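Local atomic coordinates of PAN2-PAN3 deadenylation complex catalytic subunit pan2 (Neurospora crassa, PDB entry 4CZX), a protein that probably shortens the poly(A) tails of mRNA as catalytic subunit of the PAN deadenylation complex, here represented by its N-terminal WD40 domain. Residues 106-111 / 147-152; 137-140 / 145-148. All coordinates share one frame; numbering follows the deposited sequence. Where two conformers were deposited one is given.

Contact 1. Residues 106-111 / 147-152. With PO4 (phosphate ion), chain D.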
ATOM      1  N   ILE A 106       4.593  15.403 -21.874  1.00 28.95           N
ATOM      2  CA  ILE A 106       5.715  15.246 -22.774  1.00 31.07           C
ATOM      3  C   ILE A 106       6.978  14.995 -21.953  1.00 26.73           C
ATOM      4  O   ILE A 106       7.376  15.813 -21.125  1.00 30.59           O
ATOM      5  CB  ILE A 106       5.896  16.487 -23.685  1.00 29.17           C
ATOM      6  CG1 ILE A 106       4.633  16.714 -24.528  1.00 30.56           C
ATOM      7  CG2 ILE A 106       7.110  16.314 -24.579  1.00 32.12           C
ATOM      8  CD1 ILE A 106       4.685  17.958 -25.417  1.00 27.65           C
ATOM      9  N   ARG A 107       7.587  13.837 -22.170  1.00 28.18           N
ATOM     10  CA  ARG A 107       8.806  13.470 -21.459  1.00 32.57           C
ATOM     11  C   ARG A 107       9.814  13.027 -22.506  1.00 35.78           C
ATOM     12  O   ARG A 107       9.997  11.833 -22.754  1.00 32.11           O
ATOM     13  CB  ARG A 107       8.539  12.369 -20.426  1.00 33.55           C
ATOM     14  CG  ARG A 107       9.669  12.205 -19.400  1.00 33.64           C
ATOM     15  CD  ARG A 107       9.400  11.105 -18.368  1.00 38.42           C
ATOM     16  NE  ARG A 107      10.506  11.054 -17.412  1.00 35.15           N
ATOM     17  CZ  ARG A 107      10.587  11.813 -16.318  1.00 30.63           C
ATOM     18  NH1 ARG A 107       9.610  12.658 -16.011  1.00 28.41           N
ATOM     19  NH2 ARG A 107      11.648  11.728 -15.527  1.00 27.66           N
ATOM     20  N   HIS A 108      10.437  14.017 -23.136  1.00 31.90           N
ATOM     21  CA  HIS A 108      11.326  13.819 -24.281  1.00 32.67           C
ATOM     22  C   HIS A 108      12.755  13.544 -23.799  1.00 32.77           C
ATOM     23  O   HIS A 108      13.170  14.075 -22.764  1.00 30.37           O
ATOM     24  CB  HIS A 108      11.261  15.068 -25.175  1.00 31.77           C
ATOM     25  CG  HIS A 108      11.931  14.925 -26.504  1.00 34.20           C
ATOM     26  ND1 HIS A 108      13.292  15.070 -26.674  1.00 38.04           N
ATOM     27  CD2 HIS A 108      11.419  14.710 -27.739  1.00 38.67           C
ATOM     28  CE1 HIS A 108      13.592  14.923 -27.952  1.00 36.82           C
ATOM     29  NE2 HIS A 108      12.473  14.707 -28.620  1.00 39.30           N
ATOM     30  N   GLU A 109      13.496  12.713 -24.536  1.00 30.62           N
ATOM     31  CA  GLU A 109      14.872  12.364 -24.171  1.00 38.16           C
ATOM     32  C   GLU A 109      15.794  13.572 -24.064  1.00 35.15           C
ATOM     33  O   GLU A 109      16.751  13.550 -23.306  1.00 36.81           O
ATOM     34  CB  GLU A 109      15.465  11.380 -25.179  1.00 42.96           C
ATOM     35  CG  GLU A 109      14.866   9.990 -25.113  1.00 61.24           C
ATOM     36  CD  GLU A 109      15.546   9.018 -26.067  1.00 76.14           C
ATOM     37  OE1 GLU A 109      16.620   9.367 -26.616  1.00 78.14           O
ATOM     38  OE2 GLU A 109      15.000   7.908 -26.272  1.00 80.00           O
ATOM     39  N   SER A 110      15.510  14.624 -24.822  1.00 37.93           N
ATOM     40  CA  SER A 110      16.362  15.811 -24.809  1.00 33.46           C
ATOM     41  C   SER A 110      16.000  16.753 -23.668  1.00 35.06           C
ATOM     42  O   SER A 110      16.604  17.812 -23.512  1.00 38.44           O
ATOM     43  CB  SER A 110      16.273  16.551 -26.143  1.00 37.42           C
ATOM     44  OG  SER A 110      16.820  15.768 -27.193  1.00 42.05           O
ATOM     45  N   MET A 111      15.006  16.372 -22.874  1.00 30.75           N
ATOM     46  CA  MET A 111      14.666  17.136 -21.681  1.00 25.23           C
ATOM     47  C   MET A 111      15.485  16.615 -20.511  1.00 29.81           C
ATOM     48  O   MET A 111      15.052  15.718 -19.788  1.00 34.21           O
ATOM     49  CB  MET A 111      13.163  17.049 -21.383  1.00 28.40           C
ATOM     50  CG  MET A 111      12.305  17.604 -22.486  1.00 27.69           C
ATOM     51  SD  MET A 111      10.543  17.338 -22.187  1.00 29.68           S
ATOM     52  CE  MET A 111       9.823  18.275 -23.535  1.00 29.21           C
ATOM     53  N   VAL A 147       7.703  19.572 -31.886  1.00 34.33           N
ATOM     54  CA  VAL A 147       7.684  19.731 -33.339  1.00 40.60           C
ATOM     55  C   VAL A 147       9.065  20.073 -33.885  1.00 39.04           C
ATOM     56  O   VAL A 147       9.314  19.976 -35.084  1.00 44.13           O
ATOM     57  CB  VAL A 147       6.689  20.824 -33.777  1.00 43.59           C
ATOM     58  CG1 VAL A 147       5.271  20.395 -33.452  1.00 45.98           C
ATOM     59  CG2 VAL A 147       7.020  22.149 -33.101  1.00 44.60           C
ATOM     60  N   LYS A 148       9.968  20.467 -32.996  1.00 37.12           N
ATOM     61  CA  LYS A 148      11.299  20.865 -33.414  1.00 37.21           C
ATOM     62  C   LYS A 148      12.282  20.751 -32.261  1.00 34.02           C
ATOM     63  O   LYS A 148      11.932  21.000 -31.108  1.00 32.54           O
ATOM     64  CB  LYS A 148      11.269  22.298 -33.951  1.00 44.97           C
ATOM     65  CG  LYS A 148      12.431  22.679 -34.836  1.00 51.63           C
ATOM     66  CD  LYS A 148      12.033  23.844 -35.724  1.00 54.89           C
ATOM     67  CE  LYS A 148      13.021  24.043 -36.863  1.00 62.26           C
ATOM     68  NZ  LYS A 148      12.330  24.524 -38.103  1.00 64.89           N
ATOM     69  N   GLU A 149      13.509  20.362 -32.585  1.00 39.80           N
ATOM     70  CA  GLU A 149      14.599  20.358 -31.619  1.00 43.38           C
ATOM     71  C   GLU A 149      15.694  21.284 -32.130  1.00 38.05           C
ATOM     72  O   GLU A 149      16.059  21.205 -33.296  1.00 38.66           O
ATOM     73  CB  GLU A 149      15.125  18.938 -31.412  1.00 51.35           C
ATOM     74  CG  GLU A 149      16.280  18.827 -30.441  1.00 56.77           C
ATOM     75  CD  GLU A 149      16.573  17.390 -30.052  1.00 62.73           C
ATOM     76  OE1 GLU A 149      15.702  16.518 -30.274  1.00 62.12           O
ATOM     77  OE2 GLU A 149      17.677  17.133 -29.529  1.00 68.85           O
ATOM     78  N   LEU A 150      16.202  22.168 -31.273  1.00 35.49           N
ATOM     79  CA  LEU A 150      17.211  23.140 -31.692  1.00 40.90           C
ATOM     80  C   LEU A 150      18.465  23.095 -30.829  1.00 36.70           C
ATOM     81  O   LEU A 150      18.383  22.942 -29.616  1.00 35.77           O
ATOM     82  CB  LEU A 150      16.630  24.553 -31.652  1.00 39.72           C
ATOM     83  CG  LEU A 150      15.326  24.745 -32.423  1.00 44.56           C
ATOM     84  CD1 LEU A 150      14.580  25.969 -31.921  1.00 40.63           C
ATOM     85  CD2 LEU A 150      15.627  24.859 -33.899  1.00 44.87           C
ATOM     86  N   PRO A 151      19.636  23.245 -31.461  1.00 40.44           N
ATOM     87  CA  PRO A 151      20.878  23.385 -30.707  1.00 40.48           C
ATOM     88  C   PRO A 151      20.960  24.763 -30.080  1.00 41.67           C
ATOM     89  O   PRO A 151      20.439  25.726 -30.648  1.00 41.75           O
ATOM     90  CB  PRO A 151      21.953  23.212 -31.776  1.00 45.74           C
ATOM     91  CG  PRO A 151      21.314  23.751 -33.004  1.00 43.42           C
ATOM     92  CD  PRO A 151      19.863  23.349 -32.912  1.00 42.69           C
ATOM     93  N   THR A 152      21.595  24.864 -28.921  1.00 36.82           N
ATOM     94  CA  THR A 152      21.902  26.175 -28.371  1.00 33.51           C
ATOM     95  C   THR A 152      23.276  26.151 -27.712  1.00 40.54           C
ATOM     96  O   THR A 152      23.654  25.175 -27.060  1.00 39.94           O
ATOM     97  CB  THR A 152      20.831  26.649 -27.363  1.00 31.75           C
ATOM     98  OG1 THR A 152      21.174  27.956 -26.889  1.00 37.28           O
ATOM     99  CG2 THR A 152      20.723  25.699 -26.193  1.00 35.60           C
TER
HETATM  100  P   PO4 D 401      13.358   8.515 -17.205  0.50 51.25           P
HETATM  101  O1  PO4 D 401      14.727   8.696 -17.818  0.50 53.98           O
HETATM  102  O2  PO4 D 401      13.329   9.216 -15.866  0.50 50.07           O
HETATM  103  O3  PO4 D 401      12.311   9.098 -18.124  0.50 48.55           O
HETATM  104  O4  PO4 D 401      13.074   7.041 -17.017  0.50 48.72           O
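Ser110 and Glu149 join two neighbouring parts of the WD40 beta-propeller: the linker after strand 102-106, the last strand of one blade, and strand 145-151, the last strand of the next. The bridging hydrogen bond runs from Ser110 OG to Glu149 OE2 at 2.8 Å, the hydroxyl coming from above the carboxylate plane, 52° out of it. Lys135 forms a salt bridge with the same oxygen. Replacing Glu149 by an alanine would probably leave the Ser110 hydroxyl without this acceptor and the Lys135 ammonium without this countercharge. Beside this bond is a close approach without a hydrogen bond: Glu149 OE1 meets the His108 ring obliquely, 3.5 Å from His108 CE1, with ring and carboxylate planes nearly perpendicular.

Within the linker, His108 to Met111 form a type I turn, closed by Met111 N to His108 O at 2.9 Å. The His108 ring, its CG anti to the backbone N (chi1 -170°), receives Ser110 N on ND1 at 2.9 Å, which helps fix its rotation.

Arg107 turns to a phosphate ion, probably from the crystallisation liquor and also bound by Arg91. The guanidinium meets it edge-on: Arg107 NE and NH2 donate hydrogen bonds to phosphate O3 (2.8 Å) and O2 (3.0 Å).

Contact 2. Residues 137-140 / 145-148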
ATOM      1  N   LEU A 137      13.678  22.795 -27.229  1.00 29.93           N
ATOM      2  CA  LEU A 137      12.585  22.111 -27.907  0.50 27.19           C
ATOM      3  C   LEU A 137      11.424  23.053 -28.147  1.00 27.87           C
ATOM      4  O   LEU A 137      11.100  23.887 -27.302  1.00 28.99           O
ATOM      5  CB  LEU A 137      12.101  20.900 -27.102  0.50 27.94           C
ATOM      6  CG  LEU A 137      13.131  19.804 -26.834  0.50 30.44           C
ATOM      7  CD1 LEU A 137      13.705  19.949 -25.434  0.50 31.34           C
ATOM      8  CD2 LEU A 137      12.501  18.434 -27.040  0.50 31.00           C
ATOM      9  N   VAL A 138      10.813  22.910 -29.313  1.00 27.25           N
ATOM     10  CA  VAL A 138       9.614  23.651 -29.661  1.00 24.72           C
ATOM     11  C   VAL A 138       8.410  22.700 -29.538  1.00 28.34           C
ATOM     12  O   VAL A 138       8.419  21.601 -30.095  1.00 30.61           O
ATOM     13  CB  VAL A 138       9.707  24.235 -31.084  1.00 26.66           C
ATOM     14  CG1 VAL A 138       8.502  25.097 -31.365  1.00 30.52           C
ATOM     15  CG2 VAL A 138      10.993  25.050 -31.251  1.00 29.88           C
ATOM     16  N   ILE A 139       7.389  23.121 -28.797  1.00 27.21           N
ATOM     17  CA  ILE A 139       6.218  22.278 -28.532  1.00 29.98           C
ATOM     18  C   ILE A 139       4.929  22.900 -29.067  1.00 32.77           C
ATOM     19  O   ILE A 139       4.639  24.075 -28.798  1.00 27.37           O
ATOM     20  CB  ILE A 139       6.063  22.007 -27.010  1.00 29.91           C
ATOM     21  CG1 ILE A 139       7.184  21.082 -26.526  1.00 28.11           C
ATOM     22  CG2 ILE A 139       4.694  21.408 -26.690  1.00 31.76           C
ATOM     23  CD1 ILE A 139       7.342  21.002 -25.000  1.00 26.23           C
ATOM     24  N   ASP A 140       4.179  22.110 -29.839  1.00 30.25           N
ATOM     25  CA  ASP A 140       2.826  22.456 -30.276  1.00 31.39           C
ATOM     26  C   ASP A 140       1.897  22.233 -29.092  1.00 32.82           C
ATOM     27  O   ASP A 140       1.693  21.097 -28.660  1.00 33.79           O
ATOM     28  CB  ASP A 140       2.400  21.597 -31.479  1.00 32.00           C
ATOM     29  CG  ASP A 140       1.028  21.987 -32.057  1.00 36.58           C
ATOM     30  OD1 ASP A 140       0.128  22.454 -31.322  1.00 37.07           O
ATOM     31  OD2 ASP A 140       0.840  21.786 -33.272  1.00 43.04           O
ATOM     32  N   GLU A 145       2.830  17.932 -28.632  1.00 36.31           N
ATOM     33  CA  GLU A 145       3.982  17.214 -29.150  1.00 33.97           C
ATOM     34  C   GLU A 145       5.136  18.159 -29.476  1.00 35.23           C
ATOM     35  O   GLU A 145       4.928  19.319 -29.845  1.00 32.56           O
ATOM     36  CB  GLU A 145       3.596  16.411 -30.392  1.00 42.42           C
ATOM     37  CG  GLU A 145       3.109  17.247 -31.558  1.00 51.86           C
ATOM     38  CD  GLU A 145       2.411  16.420 -32.636  1.00 59.31           C
ATOM     39  OE1 GLU A 145       1.817  15.367 -32.302  1.00 58.64           O
ATOM     40  OE2 GLU A 145       2.447  16.834 -33.819  1.00 55.22           O
ATOM     41  N   VAL A 146       6.351  17.646 -29.327  1.00 33.59           N
ATOM     42  CA  VAL A 146       7.546  18.326 -29.801  1.00 34.01           C
ATOM     43  C   VAL A 146       7.514  18.381 -31.322  1.00 37.66           C
ATOM     44  O   VAL A 146       7.308  17.360 -31.976  1.00 39.00           O
ATOM     45  CB  VAL A 146       8.829  17.607 -29.329  1.00 35.65           C
ATOM     46  CG1 VAL A 146      10.067  18.244 -29.961  1.00 33.31           C
ATOM     47  CG2 VAL A 146       8.923  17.641 -27.810  1.00 31.35           C
ATOM     48  N   VAL A 147       7.703  19.572 -31.886  1.00 34.33           N
ATOM     49  CA  VAL A 147       7.684  19.731 -33.339  1.00 40.60           C
ATOM     50  C   VAL A 147       9.065  20.073 -33.885  1.00 39.04           C
ATOM     51  O   VAL A 147       9.314  19.976 -35.084  1.00 44.13           O
ATOM     52  CB  VAL A 147       6.689  20.824 -33.777  1.00 43.59           C
ATOM     53  CG1 VAL A 147       5.271  20.395 -33.452  1.00 45.98           C
ATOM     54  CG2 VAL A 147       7.020  22.149 -33.101  1.00 44.60           C
ATOM     55  N   LYS A 148       9.968  20.467 -32.996  1.00 37.12           N
ATOM     56  CA  LYS A 148      11.299  20.865 -33.414  1.00 37.21           C
ATOM     57  C   LYS A 148      12.282  20.751 -32.261  1.00 34.02           C
ATOM     58  O   LYS A 148      11.932  21.000 -31.108  1.00 32.54           O
ATOM     59  CB  LYS A 148      11.269  22.298 -33.951  1.00 44.97           C
ATOM     60  CG  LYS A 148      12.431  22.679 -34.836  1.00 51.63           C
ATOM     61  CD  LYS A 148      12.033  23.844 -35.724  1.00 54.89           C
ATOM     62  CE  LYS A 148      13.021  24.043 -36.863  1.00 62.26           C
ATOM     63  NZ  LYS A 148      12.330  24.524 -38.103  1.00 64.89           N
TER
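The peptide group of Val138 turns its carbonyl to two successive residues: Val147 N binds Val138 O at 2.8 Å, tilted 19° from the carbonyl plane, and Lys148 N is a weak second donor to the same oxygen. On one face of the hairpin stand Ile139 and Val146, with Leu137 reaching Val146 beside them; on the other, Val138, Asp140, Glu145 and Lys148.

Backbone bonds fix the register. Val138 N donates to Lys148 O at 2.8 Å, and Asp140 N to Glu145 O at 2.9 Å; Glu145 N returns a weak bond to Asp140 O. Ile139 and Val146 form the non-hydrogen-bonded pair between them.

On the face of Ile139, methyls do much of the touching: in the conformer given, Leu137 CD2 faces both branches of Val146, 3.7 Å from its CG2, which also approaches Ile139 CG1 at 4.1 Å. Ile106 and His108 cover this apolar cluster. On the other face Val138 and Lys148 run side by side, their CB atoms 3.8 Å apart, before the lysine chain leads away. Val147 packs CG1 on Asp140 CB and CG2 on Val138 CG1, each at 3.7 Å. Its CG1 lies anti to the carbonyl carbon (chi1 -66°), which puts CG2 between the backbone N and the carbonyl carbon and against Val138. Asp140 OD1 accepts the backbone N of Lys143 in the connecting turn.

Two residues opposite one make a classic beta bulge, here in the outer hairpin of a four-stranded, antiparallel WD40 propeller blade.

Overall arrangement
From the N terminus, the chain runs from the end of strand 102-106 through the segment 106-111, then builds the four strands of the next blade in order, 114-119 first and 145-151 last. Contact 2 closes a short turn between the last two of these strands. Contact 1 closes the much longer excursion from the linker to strand 145-151, so contact 2 nests inside it, and the two share Val147 and Lys148. Their centres are about 7 Å apart. They also touch directly, Ile106 packing on Ile139. Contact 2 thus holds together one blade's outer hairpin, and contact 1 ties that hairpin to the connection from the preceding blade.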